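Sugar kinase (Agrobacterium tumefaciens, PDB 2RBC) probably transfers phosphate from ATP to a carbohydrate, as a ribokinase-like member of the pfkB family of sugar kinases. Local coordinates at residues A[66-71]-A[186-191]; A[74-79]-A[282-287]; A[123-128]-A[270-275]; A[170-175]-A[201-206]; A[215-220]-A[232-237]. One frame throughout, in Å; residues are numbered along the deposited sequence. Where two conformers were deposited one is given.

Interaction 1. Residues A[66-71]-A[186-191]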
# COMPACT_ATOMS: atom_id res chain seq x y z
N GLU A 66 -10.88 -5.48 -4.05
CA GLU A 66 -12.25 -5.19 -3.73
C GLU A 66 -12.64 -3.86 -4.38
O GLU A 66 -12.17 -3.57 -5.46
CB GLU A 66 -12.45 -5.28 -2.19
CG GLU A 66 -11.61 -4.33 -1.35
CD GLU A 66 -11.74 -4.58 0.13
OE1 GLU A 66 -12.42 -5.57 0.52
OE2 GLU A 66 -11.23 -3.77 0.93
N GLY A 67 -13.51 -3.06 -3.78
CA GLY A 67 -14.15 -1.96 -4.51
C GLY A 67 -15.64 -2.26 -4.58
O GLY A 67 -16.04 -3.39 -4.38
N MSE A 68 -16.47 -1.25 -4.79
CA MSE A 68 -17.90 -1.44 -4.70
C MSE A 68 -18.42 -2.57 -5.58
O MSE A 68 -18.99 -3.51 -5.07
CB MSE A 68 -18.63 -0.15 -5.01
CG MSE A 68 -18.31 0.94 -4.00
SE MSE A 68 -19.05 2.66 -4.58
CE MSE A 68 -17.90 3.07 -6.12
N ALA A 69 -18.21 -2.49 -6.89
CA ALA A 69 -18.71 -3.56 -7.77
C ALA A 69 -18.08 -4.93 -7.50
O ALA A 69 -18.73 -5.98 -7.63
CB ALA A 69 -18.54 -3.22 -9.25
N SER A 70 -16.80 -4.92 -7.16
CA SER A 70 -16.05 -6.18 -7.02
C SER A 70 -16.55 -6.95 -5.79
O SER A 70 -16.68 -8.16 -5.81
CB SER A 70 -14.55 -5.87 -6.87
OG SER A 70 -14.05 -5.40 -8.10
N SER A 71 -16.78 -6.21 -4.71
CA SER A 71 -17.26 -6.78 -3.48
C SER A 71 -18.73 -7.26 -3.61
O SER A 71 -19.12 -8.27 -3.03
CB SER A 71 -17.15 -5.71 -2.37
OG SER A 71 -15.79 -5.45 -2.03
N ILE A 186 -30.01 -2.49 -11.45
CA ILE A 186 -29.88 -1.98 -10.08
C ILE A 186 -28.72 -1.01 -9.99
O ILE A 186 -27.61 -1.28 -10.45
CB ILE A 186 -29.75 -3.16 -9.07
CG1 ILE A 186 -30.97 -4.12 -9.23
CG2 ILE A 186 -29.70 -2.65 -7.65
CD1 ILE A 186 -30.72 -5.50 -8.92
N LEU A 187 -28.99 0.16 -9.39
CA LEU A 187 -27.99 1.16 -9.16
C LEU A 187 -27.62 1.18 -7.70
O LEU A 187 -28.48 1.37 -6.87
CB LEU A 187 -28.48 2.54 -9.59
CG LEU A 187 -27.55 3.74 -9.30
CD1 LEU A 187 -26.20 3.66 -10.03
CD2 LEU A 187 -28.25 5.08 -9.59
N ASP A 188 -26.33 0.98 -7.41
CA ASP A 188 -25.72 1.25 -6.13
C ASP A 188 -25.45 2.74 -6.15
O ASP A 188 -24.55 3.22 -6.82
CB ASP A 188 -24.42 0.45 -6.00
CG ASP A 188 -23.56 0.88 -4.82
OD1 ASP A 188 -24.00 1.70 -3.97
OD2 ASP A 188 -22.42 0.34 -4.73
N GLY A 189 -26.31 3.49 -5.47
CA GLY A 189 -26.25 4.94 -5.51
C GLY A 189 -25.47 5.40 -4.31
O GLY A 189 -26.03 5.81 -3.28
N ASP A 190 -24.16 5.30 -4.43
CA ASP A 190 -23.26 5.79 -3.40
C ASP A 190 -22.72 7.18 -3.77
O ASP A 190 -23.03 7.73 -4.79
CB ASP A 190 -22.10 4.83 -3.22
CG ASP A 190 -21.59 4.77 -1.80
OD1 ASP A 190 -21.76 5.73 -0.99
OD2 ASP A 190 -21.07 3.68 -1.47
N VAL A 191 -21.91 7.73 -2.88
CA VAL A 191 -21.43 9.09 -3.00
C VAL A 191 -20.70 9.30 -4.31
O VAL A 191 -19.88 8.48 -4.74
CB VAL A 191 -20.56 9.45 -1.78
CG1 VAL A 191 -19.89 10.74 -2.00
CG2 VAL A 191 -21.45 9.49 -0.52

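Interaction 2. Residues A[74-79]-A[282-287]. With SO4 (sulfate ion), chain D.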
# COMPACT_ATOMS: atom_id res chain seq x y z
N TYR A 74 -18.44 -10.48 -5.39
CA TYR A 74 -18.07 -11.49 -4.44
C TYR A 74 -19.27 -11.94 -3.60
O TYR A 74 -19.47 -13.12 -3.39
CB TYR A 74 -16.94 -10.98 -3.57
CG TYR A 74 -16.43 -11.99 -2.57
CD1 TYR A 74 -15.88 -13.18 -3.00
CD2 TYR A 74 -16.50 -11.74 -1.22
CE1 TYR A 74 -15.43 -14.13 -2.10
CE2 TYR A 74 -16.01 -12.67 -0.30
CZ TYR A 74 -15.50 -13.87 -0.75
OH TYR A 74 -15.01 -14.79 0.16
N ALA A 75 -20.08 -11.00 -3.14
CA ALA A 75 -21.30 -11.33 -2.39
C ALA A 75 -22.28 -12.16 -3.21
O ALA A 75 -22.88 -13.10 -2.69
CB ALA A 75 -21.96 -10.04 -1.88
N VAL A 76 -22.46 -11.83 -4.49
CA VAL A 76 -23.31 -12.65 -5.35
C VAL A 76 -22.85 -14.11 -5.34
O VAL A 76 -23.67 -15.01 -5.17
CB VAL A 76 -23.38 -12.10 -6.81
CG1 VAL A 76 -24.07 -13.16 -7.74
CG2 VAL A 76 -24.14 -10.77 -6.83
N HIS A 77 -21.55 -14.32 -5.54
CA HIS A 77 -20.96 -15.64 -5.50
C HIS A 77 -21.18 -16.35 -4.15
O HIS A 77 -21.67 -17.48 -4.09
CB HIS A 77 -19.45 -15.54 -5.76
CG HIS A 77 -18.70 -16.76 -5.39
ND1 HIS A 77 -18.81 -17.95 -6.08
CD2 HIS A 77 -17.81 -16.98 -4.40
CE1 HIS A 77 -18.01 -18.84 -5.52
NE2 HIS A 77 -17.41 -18.28 -4.49
N ARG A 78 -20.86 -15.65 -3.07
CA ARG A 78 -20.96 -16.23 -1.74
C ARG A 78 -22.40 -16.62 -1.41
O ARG A 78 -22.62 -17.60 -0.69
CB ARG A 78 -20.47 -15.25 -0.69
CG ARG A 78 -18.97 -14.98 -0.75
CD ARG A 78 -18.19 -16.17 -0.25
NE ARG A 78 -18.28 -16.27 1.20
CZ ARG A 78 -17.82 -17.28 1.92
NH1 ARG A 78 -17.27 -18.33 1.35
NH2 ARG A 78 -17.96 -17.27 3.24
N MSE A 79 -23.34 -15.85 -1.95
CA MSE A 79 -24.76 -16.05 -1.71
C MSE A 79 -25.44 -17.03 -2.67
O MSE A 79 -26.66 -17.17 -2.66
CB MSE A 79 -25.47 -14.72 -1.75
CG MSE A 79 -25.03 -13.75 -0.67
SE MSE A 79 -25.35 -14.38 1.17
CE MSE A 79 -27.24 -13.87 1.34
N PHE A 282 -28.80 -8.15 -2.69
CA PHE A 282 -30.05 -7.60 -3.13
C PHE A 282 -30.24 -7.84 -4.62
O PHE A 282 -31.31 -8.19 -5.06
CB PHE A 282 -30.13 -6.10 -2.80
CG PHE A 282 -31.46 -5.51 -3.14
CD1 PHE A 282 -32.51 -5.60 -2.25
CD2 PHE A 282 -31.66 -4.88 -4.36
CE1 PHE A 282 -33.76 -5.10 -2.56
CE2 PHE A 282 -32.92 -4.35 -4.68
CZ PHE A 282 -33.96 -4.47 -3.77
N ALA A 283 -29.18 -7.62 -5.38
CA ALA A 283 -29.18 -7.88 -6.80
C ALA A 283 -29.45 -9.35 -7.13
O ALA A 283 -30.27 -9.65 -8.00
CB ALA A 283 -27.88 -7.42 -7.41
N LEU A 284 -28.79 -10.25 -6.42
CA LEU A 284 -29.13 -11.65 -6.53
C LEU A 284 -30.58 -11.94 -6.12
O LEU A 284 -31.25 -12.66 -6.84
CB LEU A 284 -28.13 -12.54 -5.77
CG LEU A 284 -28.36 -14.07 -5.78
CD1 LEU A 284 -28.25 -14.60 -7.19
CD2 LEU A 284 -27.36 -14.74 -4.83
N ALA A 285 -31.06 -11.38 -5.02
CA ALA A 285 -32.48 -11.60 -4.60
C ALA A 285 -33.47 -11.17 -5.71
O ALA A 285 -34.47 -11.85 -5.97
CB ALA A 285 -32.77 -10.88 -3.28
N MSE A 286 -33.19 -10.03 -6.36
CA MSE A 286 -33.98 -9.59 -7.51
C MSE A 286 -33.92 -10.56 -8.70
O MSE A 286 -34.95 -10.87 -9.30
CB MSE A 286 -33.58 -8.19 -7.97
CG MSE A 286 -33.82 -7.09 -6.98
SE MSE A 286 -35.66 -6.91 -6.34
CE MSE A 286 -35.54 -8.05 -4.71
N ALA A 287 -32.73 -11.05 -9.03
CA ALA A 287 -32.56 -12.03 -10.10
C ALA A 287 -33.37 -13.30 -9.77
O ALA A 287 -34.01 -13.93 -10.64
CB ALA A 287 -31.06 -12.32 -10.32
S SO4 D . -16.04 -20.64 3.68
O1 SO4 D . -16.64 -19.52 4.40
O2 SO4 D . -15.07 -20.15 2.70
O3 SO4 D . -15.26 -21.46 4.61
O4 SO4 D . -17.11 -21.43 3.05

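Interaction 3. Residues A[123-128]-A[270-275]. With EDO (1,2-ethanediol), chain H; EDO (1,2-ethanediol), chain L.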
# COMPACT_ATOMS: atom_id res chain seq x y z
N SER A 123 -5.64 1.27 -2.84
CA SER A 123 -5.74 2.13 -1.66
C SER A 123 -5.03 1.58 -0.43
O SER A 123 -4.94 0.37 -0.26
CB SER A 123 -7.20 2.35 -1.26
OG SER A 123 -7.97 2.77 -2.38
N THR A 124 -4.53 2.48 0.42
CA THR A 124 -4.21 2.11 1.79
C THR A 124 -5.38 2.48 2.70
O THR A 124 -5.89 3.61 2.63
CB THR A 124 -2.91 2.74 2.28
OG1 THR A 124 -1.81 1.98 1.77
CG2 THR A 124 -2.83 2.78 3.82
N ILE A 125 -5.80 1.54 3.54
CA ILE A 125 -6.80 1.81 4.57
C ILE A 125 -6.23 1.39 5.91
O ILE A 125 -5.84 0.25 6.08
CB ILE A 125 -8.14 1.12 4.29
CG1 ILE A 125 -8.63 1.46 2.88
CG2 ILE A 125 -9.19 1.57 5.32
CD1 ILE A 125 -9.94 0.79 2.46
N ILE A 126 -6.15 2.34 6.84
CA ILE A 126 -5.64 2.10 8.20
C ILE A 126 -6.88 2.05 9.09
O ILE A 126 -7.63 3.04 9.15
CB ILE A 126 -4.66 3.20 8.65
CG1 ILE A 126 -3.49 3.33 7.65
CG2 ILE A 126 -4.14 2.91 10.08
CD1 ILE A 126 -2.71 4.61 7.73
N ILE A 127 -7.11 0.89 9.71
CA ILE A 127 -8.29 0.59 10.51
C ILE A 127 -7.87 0.39 11.98
O ILE A 127 -7.13 -0.55 12.31
CB ILE A 127 -8.98 -0.67 9.97
CG1 ILE A 127 -9.13 -0.60 8.45
CG2 ILE A 127 -10.30 -0.89 10.65
CD1 ILE A 127 -9.84 -1.77 7.82
N ASP A 128 -8.30 1.32 12.84
CA ASP A 128 -7.92 1.29 14.26
C ASP A 128 -8.78 0.29 15.03
O ASP A 128 -9.63 -0.41 14.44
CB ASP A 128 -7.90 2.70 14.90
CG ASP A 128 -9.29 3.33 15.05
OD1 ASP A 128 -10.28 2.65 14.78
OD2 ASP A 128 -9.36 4.52 15.42
N ASP A 270 -15.71 -4.37 11.52
CA ASP A 270 -15.21 -3.75 10.30
C ASP A 270 -16.37 -3.59 9.33
O ASP A 270 -16.83 -4.55 8.75
CB ASP A 270 -14.06 -4.57 9.72
CG ASP A 270 -13.51 -4.00 8.42
OD1 ASP A 270 -13.89 -2.88 8.02
OD2 ASP A 270 -12.70 -4.70 7.78
N THR A 271 -16.84 -2.36 9.17
CA THR A 271 -17.98 -2.10 8.29
C THR A 271 -17.54 -1.86 6.84
O THR A 271 -18.36 -1.66 5.99
CB THR A 271 -18.78 -0.89 8.77
OG1 THR A 271 -17.96 0.27 8.64
CG2 THR A 271 -19.24 -1.04 10.20
N LEU A 272 -16.24 -1.92 6.54
CA LEU A 272 -15.78 -1.76 5.15
C LEU A 272 -16.46 -2.80 4.27
O LEU A 272 -16.45 -3.97 4.61
CB LEU A 272 -14.25 -1.87 5.11
CG LEU A 272 -13.54 -1.61 3.80
CD1 LEU A 272 -13.85 -0.23 3.24
CD2 LEU A 272 -12.02 -1.80 4.01
N ALA A 273 -17.07 -2.37 3.17
CA ALA A 273 -17.75 -3.27 2.19
C ALA A 273 -19.15 -3.76 2.58
O ALA A 273 -19.74 -4.56 1.87
CB ALA A 273 -16.83 -4.49 1.83
N ALA A 274 -19.67 -3.31 3.72
CA ALA A 274 -20.96 -3.77 4.24
C ALA A 274 -22.06 -3.49 3.21
O ALA A 274 -22.81 -4.37 2.84
CB ALA A 274 -21.28 -3.09 5.59
N GLY A 275 -22.07 -2.26 2.72
CA GLY A 275 -23.03 -1.81 1.67
C GLY A 275 -22.92 -2.62 0.40
O GLY A 275 -23.90 -2.97 -0.21
C1 EDO H . 0.14 -0.47 0.59
O1 EDO H . 1.55 -0.37 0.80
C2 EDO H . -0.36 0.56 -0.43
O2 EDO H . -1.76 0.84 -0.27
C1 EDO L . -19.51 3.07 8.61
O1 EDO L . -18.56 2.75 9.64
C2 EDO L . -18.84 3.77 7.42
O2 EDO L . -19.00 3.03 6.20

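Interaction 4. Residues A[170-175]-A[201-206]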
# COMPACT_ATOMS: atom_id res chain seq x y z
N LEU A 170 -20.24 3.62 -18.80
CA LEU A 170 -20.56 2.20 -18.97
C LEU A 170 -21.81 1.82 -18.15
O LEU A 170 -22.70 1.12 -18.64
CB LEU A 170 -19.37 1.30 -18.62
CG LEU A 170 -19.59 -0.22 -18.80
CD1 LEU A 170 -20.10 -0.65 -20.23
CD2 LEU A 170 -18.31 -0.94 -18.43
N ALA A 171 -21.86 2.31 -16.91
CA ALA A 171 -22.98 2.05 -16.00
C ALA A 171 -24.32 2.46 -16.62
O ALA A 171 -25.29 1.71 -16.56
CB ALA A 171 -22.77 2.77 -14.70
N LEU A 172 -24.35 3.63 -17.26
CA LEU A 172 -25.55 4.12 -17.93
C LEU A 172 -26.01 3.15 -19.00
O LEU A 172 -27.19 2.82 -19.10
CB LEU A 172 -25.30 5.49 -18.56
CG LEU A 172 -26.49 6.17 -19.21
CD1 LEU A 172 -27.68 6.32 -18.24
CD2 LEU A 172 -26.07 7.54 -19.75
N ASP A 173 -25.07 2.67 -19.78
CA ASP A 173 -25.38 1.75 -20.87
C ASP A 173 -25.87 0.42 -20.37
O ASP A 173 -26.82 -0.16 -20.93
CB ASP A 173 -24.14 1.46 -21.69
CG ASP A 173 -23.88 2.49 -22.74
OD1 ASP A 173 -24.73 3.40 -22.95
OD2 ASP A 173 -22.79 2.37 -23.37
N VAL A 174 -25.21 -0.10 -19.33
CA VAL A 174 -25.60 -1.40 -18.79
C VAL A 174 -27.03 -1.35 -18.18
O VAL A 174 -27.87 -2.26 -18.39
CB VAL A 174 -24.56 -1.91 -17.76
CG1 VAL A 174 -25.13 -3.10 -17.00
CG2 VAL A 174 -23.19 -2.29 -18.50
N LEU A 175 -27.32 -0.28 -17.44
CA LEU A 175 -28.65 -0.10 -16.88
C LEU A 175 -29.71 -0.02 -17.98
O LEU A 175 -30.73 -0.66 -17.89
CB LEU A 175 -28.76 1.13 -15.97
CG LEU A 175 -27.99 1.10 -14.65
CD1 LEU A 175 -28.03 2.51 -13.97
CD2 LEU A 175 -28.50 0.01 -13.71
N ALA A 201 -29.58 7.54 -12.14
CA ALA A 201 -30.85 7.19 -11.50
C ALA A 201 -32.02 6.95 -12.48
O ALA A 201 -32.76 5.96 -12.35
CB ALA A 201 -31.21 8.31 -10.43
N PRO A 202 -32.19 7.82 -13.49
CA PRO A 202 -33.32 7.60 -14.41
C PRO A 202 -33.25 6.31 -15.24
O PRO A 202 -34.30 5.87 -15.72
CB PRO A 202 -33.26 8.83 -15.34
CG PRO A 202 -32.52 9.86 -14.53
CD PRO A 202 -31.49 9.08 -13.81
N ALA A 203 -32.08 5.68 -15.37
CA ALA A 203 -31.94 4.43 -16.14
C ALA A 203 -32.24 3.15 -15.39
O ALA A 203 -32.43 2.11 -16.02
CB ALA A 203 -30.53 4.32 -16.76
N ALA A 204 -32.33 3.21 -14.06
CA ALA A 204 -32.41 2.01 -13.22
C ALA A 204 -33.86 1.60 -12.97
O ALA A 204 -34.76 2.43 -12.99
CB ALA A 204 -31.68 2.23 -11.88
N THR A 205 -34.08 0.32 -12.72
CA THR A 205 -35.37 -0.16 -12.22
C THR A 205 -35.40 -0.17 -10.67
O THR A 205 -36.45 -0.14 -10.08
CB THR A 205 -35.65 -1.59 -12.74
OG1 THR A 205 -34.62 -2.47 -12.29
CG2 THR A 205 -35.71 -1.65 -14.30
N HIS A 206 -34.22 -0.22 -10.05
CA HIS A 206 -34.05 -0.31 -8.60
C HIS A 206 -32.85 0.50 -8.21
O HIS A 206 -31.82 0.37 -8.84
CB HIS A 206 -33.74 -1.73 -8.14
CG HIS A 206 -34.84 -2.72 -8.37
ND1 HIS A 206 -35.10 -3.27 -9.62
CD2 HIS A 206 -35.66 -3.34 -7.50
CE1 HIS A 206 -36.08 -4.15 -9.49
NE2 HIS A 206 -36.43 -4.21 -8.20

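Interaction 5. Residues A[215-220]-A[232-237]. With SO4 (sulfate ion), chain E.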
# COMPACT_ATOMS: atom_id res chain seq x y z
N THR A 215 -28.58 11.93 1.14
CA THR A 215 -28.49 13.24 1.81
C THR A 215 -28.09 14.30 0.80
O THR A 215 -28.67 15.36 0.74
CB THR A 215 -27.45 13.18 2.95
OG1 THR A 215 -27.80 12.12 3.87
CG2 THR A 215 -27.36 14.49 3.66
N ARG A 216 -27.07 13.99 0.01
CA ARG A 216 -26.60 14.95 -0.96
C ARG A 216 -27.62 15.23 -2.02
O ARG A 216 -27.81 16.37 -2.43
CB ARG A 216 -25.31 14.48 -1.64
CG ARG A 216 -24.77 15.59 -2.56
CD ARG A 216 -23.48 15.25 -3.33
NE ARG A 216 -22.40 14.77 -2.46
CZ ARG A 216 -21.18 14.44 -2.89
NH1 ARG A 216 -20.86 14.53 -4.18
NH2 ARG A 216 -20.28 14.01 -2.02
N LEU A 217 -28.29 14.18 -2.48
CA LEU A 217 -29.24 14.30 -3.58
C LEU A 217 -30.49 15.08 -3.20
O LEU A 217 -31.03 15.82 -4.02
CB LEU A 217 -29.58 12.90 -4.14
CG LEU A 217 -30.28 12.80 -5.51
CD1 LEU A 217 -29.49 13.50 -6.64
CD2 LEU A 217 -30.49 11.33 -5.85
N THR A 218 -30.96 14.92 -1.95
CA THR A 218 -32.21 15.51 -1.48
C THR A 218 -31.99 16.75 -0.70
O THR A 218 -32.88 17.59 -0.56
CB THR A 218 -33.01 14.55 -0.57
OG1 THR A 218 -32.31 14.36 0.69
CG2 THR A 218 -33.27 13.23 -1.27
N GLY A 219 -30.79 16.87 -0.15
CA GLY A 219 -30.48 17.95 0.75
C GLY A 219 -31.23 17.89 2.08
O GLY A 219 -31.34 18.92 2.75
N LEU A 220 -31.74 16.71 2.46
CA LEU A 220 -32.41 16.54 3.74
C LEU A 220 -31.54 15.77 4.70
O LEU A 220 -30.55 15.16 4.32
CB LEU A 220 -33.76 15.84 3.58
CG LEU A 220 -34.74 16.53 2.62
CD1 LEU A 220 -36.01 15.73 2.48
CD2 LEU A 220 -35.05 17.94 3.06
N ALA A 232 -41.04 10.53 -5.39
CA ALA A 232 -41.71 11.48 -6.24
C ALA A 232 -40.86 11.76 -7.47
O ALA A 232 -41.41 11.91 -8.54
CB ALA A 232 -42.03 12.77 -5.49
N ARG A 233 -39.55 11.84 -7.30
CA ARG A 233 -38.63 12.09 -8.41
C ARG A 233 -38.54 10.91 -9.40
O ARG A 233 -38.39 11.12 -10.59
CB ARG A 233 -37.23 12.43 -7.90
CG ARG A 233 -37.15 13.78 -7.27
CD ARG A 233 -35.72 14.06 -6.87
NE ARG A 233 -35.65 15.28 -6.08
CZ ARG A 233 -34.55 15.71 -5.49
NH1 ARG A 233 -33.43 15.01 -5.58
NH2 ARG A 233 -34.57 16.82 -4.78
N TYR A 234 -38.62 9.70 -8.88
CA TYR A 234 -38.45 8.45 -9.62
C TYR A 234 -39.61 7.48 -9.30
O TYR A 234 -39.39 6.39 -8.75
CB TYR A 234 -37.13 7.82 -9.21
CG TYR A 234 -35.96 8.74 -9.29
CD1 TYR A 234 -35.56 9.30 -10.49
CD2 TYR A 234 -35.25 9.08 -8.14
CE1 TYR A 234 -34.49 10.19 -10.55
CE2 TYR A 234 -34.19 9.94 -8.19
CZ TYR A 234 -33.80 10.48 -9.40
OH TYR A 234 -32.72 11.33 -9.41
N PRO A 235 -40.85 7.89 -9.59
CA PRO A 235 -42.00 7.18 -9.04
C PRO A 235 -42.23 5.76 -9.56
O PRO A 235 -42.92 4.99 -8.92
CB PRO A 235 -43.19 8.10 -9.41
CG PRO A 235 -42.74 8.80 -10.63
CD PRO A 235 -41.28 9.06 -10.39
N GLN A 236 -41.64 5.44 -10.69
CA GLN A 236 -41.75 4.11 -11.31
C GLN A 236 -40.56 3.21 -10.95
O GLN A 236 -40.43 2.11 -11.51
CB GLN A 236 -41.81 4.31 -12.82
CG GLN A 236 -42.05 3.09 -13.69
CD GLN A 236 -41.61 3.32 -15.17
OE1 GLN A 236 -40.51 3.86 -15.47
NE2 GLN A 236 -42.49 2.92 -16.09
N THR A 237 -39.76 3.63 -9.98
CA THR A 237 -38.52 2.97 -9.62
C THR A 237 -38.63 2.47 -8.18
O THR A 237 -39.16 3.18 -7.32
CB THR A 237 -37.36 3.96 -9.78
OG1 THR A 237 -37.42 4.54 -11.09
CG2 THR A 237 -35.97 3.33 -9.59
S SO4 E . -21.58 17.72 -6.08
O1 SO4 E . -22.15 18.63 -5.09
O2 SO4 E . -21.61 18.34 -7.41
O3 SO4 E . -20.21 17.37 -5.72
O4 SO4 E . -22.41 16.53 -6.12
O HOH W 1 -32.46 18.73 -3.99

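Interaction 1. Residues A[66-71]-A[186-191]
The contact sets a selenomethionine side chain against two carboxylates: Met-68, in the first turn of helix 68-78, faces Asp-188 at the end of strand 185-189 and Asp-190 just after it, near the centre of the chain. CB of Met-68 lies 3.8 Å from OD2 of Asp-188, while its selenium reaches farther and comes 3.8 Å from OD2 of Asp-190. CG anti to the carbonyl carbon (chi1 -64°) and an extended chi2 carry the selenium out to Asp-190, the two side chains crossing obliquely. No hydrogen bond joins the segments; the long, unbranched chain spans from the helix to both aspartates, touching them by van der Waals contact. Gly-67 stands at the N-cap with backbone angles that favour glycine, and its O takes the N of Ser-71 at 2.9 Å. OD1 of Asp-190 is engaged by Val-191 N at 2.8 Å and by the hydroxyl of Ser-210. The contact lies at the C-terminal edge of the parallel strands, where ligand sites of alpha/beta folds usually gather. Around it sit helix 274-287, which brings Asp-276 onto Met-68 and His-279 onto Asp-188, and strand 82-90, whose Leu-85 backs Ala-69; strand 185-189 itself lies between strands 160-163 and 206-210.

Interaction 2. Residues A[74-79]-A[282-287]
Leu-284 of helix 274-287 pushes one methyl into the end of helix 68-78, and that is the tight part of the contact. Its CD2 sits over the last turn, 3.6 Å from CB of Met-79 and against two carbonyls, 3.3 Å from Met-79 O and 3.7 Å from Val-76 O. The CG of Leu-284 stands anti to its backbone N (chi1 179°), which sends the branched end across to the other helix. The second methyl, CD1, fits more loosely, 4.5 Å from CG1 of Val-76, whose beta-branched side chain gives a compact wall. Met-79, a selenomethionine bent at chi2 and chi3, leads its end away from Leu-284; its side chain also touches Leu-298 and Thr-322, of helices 292-307 and 319-330 alongside. On the other flank of helix 68-78, Arg-78 runs off over Tyr-74, its CG 3.6 Å above one ring face near the rim, and meets a sulfate ion, probably from the crystallisation liquor, with the guanidinium edge: NH2 donates to O1 at 2.9 Å, whereas NH1 to O2 is weak. NE of Arg-78 is held by Ala-316 O. No hydrogen bond joins the two segments; they meet by methyl packing, and the carbonyl of Met-79 at the helix end takes its polar partner from Arg-319.

Interaction 3. Residues A[123-128]-A[270-275]
An aspartate beside an isoleucine methyl is the odd feature here: OD2 of Asp-270 lies 4.1 Å from CD1 of Ile-127, the two side chains crossing at about a right angle in a buried setting. The carboxylate is nonetheless well provided for. OD2 accepts from the backbone N of both Gly-311 and Gly-312, and OD1 takes Leu-272 N at 2.9 Å, from above the carboxylate plane, to make an Asx turn. A short acidic side chain suits this place because it can fold back on its own loop. The apolar part lies next to it, where Ile-125 and Leu-272 meet tip to tip, CD1 to CD2 at 3.7 Å. In Ile-125 the CG1 branch is anti to the carbonyl carbon (chi1 -53°) and carries CD1 off the strand toward the loop. Segment 270-275 reads Asp-Thr-Leu-Ala-Ala-Gly, a variant of the family signature DTxGAGD, whose GAGD part forms the anion hole in related kinases. A type II turn runs from Thr-271 to Ala-274, with Ala-273 at positive phi where the signature has glycine. Strand 121-127 belongs to the small four-stranded sheet, which corresponds to the lid of ribokinase-like enzymes; Thr-124 and Ile-126, on its other face, pack against the second subunit. The chemistry implies a signature loop fixed by its own Leu-272 amide and by two glycine amides from a neighbouring loop, while isoleucine and leucine methyls join it to the small sheet.

Interaction 4. Residues A[170-175]-A[201-206]
The hydroxyl OG1 of Thr-205 is gripped twice, by ND1 of His-206 at 2.8 Å and by the backbone N of Ala-185, just beyond the alanines that receive helix 168-180. OG1 lies in the plane of the imidazole at its edge, which favours this rotation of the ring. Threonine suits the place since its hydroxyl sits close to the backbone and can reach a strand amide. Upstream, the contact proper is entirely aliphatic. CB of Ala-203 sits between two leucines one helical turn apart: CB of Leu-175 lies 3.7 Å from it and CD1 of Leu-172 3.8 Å. The CG of Leu-172 is anti to its backbone N (chi1 -176°), which swings CD1 round the helix toward the alanine, whereas Leu-175 already points at it from its CB. In the alpha/beta core, helix 168-180 is the connection of a beta-alpha-beta crossover between the parallel strands 160-163 and 185-189, and segment 201-206 leads from helix 194-200 into the next parallel strand, 206-210. Small alanines let the short 3-10 turn at 201-203 come near the helix, the closest CA pair, Leu-175 and Ala-203, being 5.6 Å apart. Ala-204 follows, its CB 4.2 Å from CD1 of Leu-175 and also against Leu-187 of strand 185-189. Arg-179, a turn farther along the helix, donates to Pro-202 O.

Interaction 5. Residues A[215-220]-A[232-237]
Two successive helices, 211-218 and 223-233, are tied together near their C-terminal ends by an arginine that reaches a backbone carbonyl on the partly exposed outside of the alpha/beta domain. NH1 of Arg-233 donates to Leu-217 O at 3.0 Å, and the bond is nearly straight, 171° at the hydrogen. The oxygen lies in the guanidinium plane, but the donor stands well above the carbonyl plane. Arginine suits the place because its chain, extended from CG to NE, spans the gap and its flat guanidinium can serve the carbonyl with NH1 and a water with NH2. That water closes the arrangement, donating to Leu-217 O at 3.2 Å and accepting from NH2 of Arg-233 at 3.0 Å, so the carbonyl is held by two donors. The aliphatic base of Arg-233 rests on Tyr-234, its CB 3.8 Å over the centre of one ring face. Leu-217 turns inward to Phe-209; its side chain has two conformers, so its approach to the OH of Tyr-234 is less certain. On the flank, Arg-216 donates to a sulfate, probably from the crystallisation liquor, that Val-194 N also binds. Thr-218 OG1 accepts Leu-220 N at 3.0 Å and is bonded to Ala-214 O as well. Gly-219, at positive phi, lets the chain leave the helix. Such a threonine receiving the amide two residues on is an ST turn, here at a helix C-terminus.

Overall arrangement
Interactions 1 and 2 share helix 68-78, interactions 2 and 3 share helix 274-287, and the first two touch where Ile-186 meets Ala-283. Interaction 1, whose centre is about 3 Å from the centre of the chain, sets carboxylates against a selenomethionine, while interaction 2 is aliphatic. Interaction 3, apolar methyls beside an amide-held carboxylate, joins the core to the small sheet, on the far side of the chain's centre from interaction 4. Interaction 4, buried and aliphatic, adjoins interaction 1 through strands 185-189 and 206-210, and meets interaction 5 at Ala-201 and Tyr-234. Interaction 5, farthest out, alone has a direct hydrogen bond and a bridging water across its segments.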